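Local structure of DUF176 (Nitrosomonas europaea, 2OMO) at residues 30-34 against 35-39. The protein is a putative antibiotic biosynthesis monooxygenase whose substrate and reaction are not established, and probably has oxidoreductase activity. Sequence-based numbering, arbitrary orientation.
Sequences ASVKT and DKTEA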
ATOM      1  N   ALA A  30       8.921  -8.207  -0.096  1.00 15.62           N
ATOM      2  CA  ALA A  30       9.550  -9.530  -0.200  1.00 16.02           C
ATOM      3  C   ALA A  30      10.309  -9.668  -1.507  1.00 16.89           C
ATOM      4  O   ALA A  30       9.734  -9.440  -2.572  1.00 17.51           O
ATOM      5  CB  ALA A  30       8.526 -10.644  -0.092  1.00 16.54           C
ATOM      6  N   SER A  31      11.585 -10.048  -1.406  1.00 16.15           N
ATOM      7  CA  SER A  31      12.420 -10.371  -2.582  1.00 16.70           C
ATOM      8  C   SER A  31      12.594 -11.895  -2.552  1.00 16.56           C
ATOM      9  O   SER A  31      13.045 -12.475  -1.550  1.00 17.14           O
ATOM     10  CB  SER A  31      13.790  -9.663  -2.563  1.00 16.01           C
ATOM     11  OG  SER A  31      13.615  -8.252  -2.531  1.00 19.99           O
ATOM     12  N   VAL A  32      12.182 -12.519  -3.638  1.00 17.55           N
ATOM     13  CA  VAL A  32      12.039 -13.955  -3.733  1.00 17.92           C
ATOM     14  C   VAL A  32      13.144 -14.479  -4.651  1.00 17.68           C
ATOM     15  O   VAL A  32      13.539 -13.798  -5.591  1.00 16.02           O
ATOM     16  CB  VAL A  32      10.609 -14.328  -4.310  1.00 19.54           C
ATOM     17  CG1 VAL A  32      10.464 -15.815  -4.554  1.00 19.41           C
ATOM     18  CG2 VAL A  32       9.496 -13.840  -3.378  1.00 18.52           C
ATOM     19  N   LYS A  33      13.639 -15.686  -4.353  1.00 17.86           N
ATOM     20  CA  LYS A  33      14.588 -16.389  -5.220  1.00 20.03           C
ATOM     21  C   LYS A  33      13.993 -16.546  -6.614  1.00 19.14           C
ATOM     22  O   LYS A  33      12.835 -16.825  -6.782  1.00 18.51           O
ATOM     23  CB  LYS A  33      15.015 -17.744  -4.638  1.00 18.76           C
ATOM     24  CG  LYS A  33      15.893 -17.563  -3.381  1.00 19.71           C
ATOM     25  CD  LYS A  33      16.372 -18.901  -2.815  1.00 20.04           C
ATOM     26  CE  LYS A  33      17.090 -18.688  -1.479  1.00 22.34           C
ATOM     27  NZ  LYS A  33      17.241 -19.983  -0.759  1.00 23.66           N
ATOM     28  N   THR A  34      14.836 -16.334  -7.610  1.00 21.16           N
ATOM     29  CA  THR A  34      14.425 -16.264  -8.996  1.00 21.96           C
ATOM     30  C   THR A  34      13.602 -17.509  -9.455  1.00 22.81           C
ATOM     31  O   THR A  34      12.676 -17.417 -10.280  1.00 22.74           O
ATOM     32  CB  THR A  34      15.737 -16.014  -9.799  1.00 23.76           C
ATOM     33  OG1 THR A  34      15.474 -15.302 -11.013  1.00 29.95           O
ATOM     34  CG2 THR A  34      16.473 -17.263 -10.012  1.00 19.37           C
ATOM     35  N   ASP A  35      13.891 -18.678  -8.892  1.00 21.43           N
ATOM     36  CA  ASP A  35      13.187 -19.861  -9.357  1.00 22.91           C
ATOM     37  C   ASP A  35      12.072 -20.338  -8.400  1.00 21.09           C
ATOM     38  O   ASP A  35      11.672 -21.524  -8.422  1.00 20.87           O
ATOM     39  CB  ASP A  35      14.191 -20.973  -9.654  1.00 23.95           C
ATOM     40  CG  ASP A  35      14.956 -21.430  -8.414  1.00 28.47           C
ATOM     41  OD1 ASP A  35      15.039 -20.702  -7.388  1.00 33.07           O
ATOM     42  OD2 ASP A  35      15.500 -22.556  -8.485  1.00 35.79           O
ATOM     43  N   LYS A  36      11.611 -19.413  -7.556  1.00 19.77           N
ATOM     44  CA  LYS A  36      10.533 -19.661  -6.592  1.00 19.03           C
ATOM     45  C   LYS A  36       9.412 -18.623  -6.634  1.00 18.20           C
ATOM     46  O   LYS A  36       8.535 -18.595  -5.754  1.00 16.82           O
ATOM     47  CB  LYS A  36      11.085 -19.751  -5.171  1.00 18.58           C
ATOM     48  CG  LYS A  36      12.092 -20.883  -4.962  1.00 20.14           C
ATOM     49  CD  LYS A  36      11.402 -22.270  -5.005  1.00 23.52           C
ATOM     50  CE  LYS A  36      12.353 -23.375  -4.621  1.00 22.98           C
ATOM     51  NZ  LYS A  36      13.324 -23.639  -5.708  1.00 23.25           N
ATOM     52  N   THR A  37       9.396 -17.815  -7.681  1.00 17.53           N
ATOM     53  CA  THR A  37       8.318 -16.811  -7.816  1.00 18.57           C
ATOM     54  C   THR A  37       6.915 -17.421  -7.883  1.00 17.41           C
ATOM     55  O   THR A  37       5.998 -16.909  -7.221  1.00 15.79           O
ATOM     56  CB  THR A  37       8.517 -15.808  -8.973  1.00 18.79           C
ATOM     57  OG1 THR A  37       8.603 -16.518 -10.204  1.00 22.11           O
ATOM     58  CG2 THR A  37       9.794 -15.015  -8.762  1.00 19.26           C
ATOM     59  N   GLU A  38       6.750 -18.516  -8.634  1.00 16.82           N
ATOM     60  CA  GLU A  38       5.409 -19.164  -8.774  1.00 16.93           C
ATOM     61  C   GLU A  38       5.078 -19.840  -7.460  1.00 15.25           C
ATOM     62  O   GLU A  38       3.949 -19.776  -7.004  1.00 15.09           O
ATOM     63  CB  GLU A  38       5.342 -20.151  -9.949  1.00 17.07           C
ATOM     64  CG  GLU A  38       5.793 -19.531 -11.303  1.00 21.04           C
ATOM     65  CD  GLU A  38       5.324 -18.108 -11.473  1.00 29.24           C
ATOM     66  OE1 GLU A  38       4.096 -17.902 -11.568  1.00 28.99           O
ATOM     67  OE2 GLU A  38       6.191 -17.175 -11.510  1.00 36.84           O
ATOM     68  N   ALA A  39       6.086 -20.467  -6.841  1.00 14.36           N
ATOM     69  CA  ALA A  39       5.898 -21.130  -5.564  1.00 13.59           C
ATOM     70  C   ALA A  39       5.465 -20.084  -4.526  1.00 14.65           C
ATOM     71  O   ALA A  39       4.533 -20.309  -3.732  1.00 13.90           O
ATOM     72  CB  ALA A  39       7.183 -21.831  -5.128  1.00 13.05           C
TER
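Lys33 and Lys36 close a type I beta turn with Thr34 and Asp35 at its corners, carrying the chain from strand 24-31 into helix 37-51 of the ferredoxin-like fold seen in the ABM family. Lys36 N donates to Lys33 O at 3.0 Å, approaching from above the carbonyl plane with an N-H...O angle of 155°. Inside the bend, Val32 reaches across to the helix start: with CG1 anti to the backbone N (chi1 174°), this methyl lies 3.6 Å from Lys36 O and 4.0 Å from Lys36 CB. Thr37 CG2 borders the same methyl at 4.3 Å. The buried Val32 side chain also touches Phe40 of the helix and Phe72 of the neighbouring strand, continuing the packing of helix against sheet. On the outer side, Asp35 CG sits between its own backbone N and carbonyl carbon, which turns OD1 back to 4.0 Å from Lys33 CB. The extended Lys33 chain leads away, and NZ hydrogen-bonds to Asp102 O. Lys36, at the N-cap, curls back to bring NZ into a long salt bridge with Asp35 OD2. In the first helical turn, Thr37 OG1 donates to the anti side of Glu38 OE2 at 2.8 Å, 25° out of the carboxylate plane.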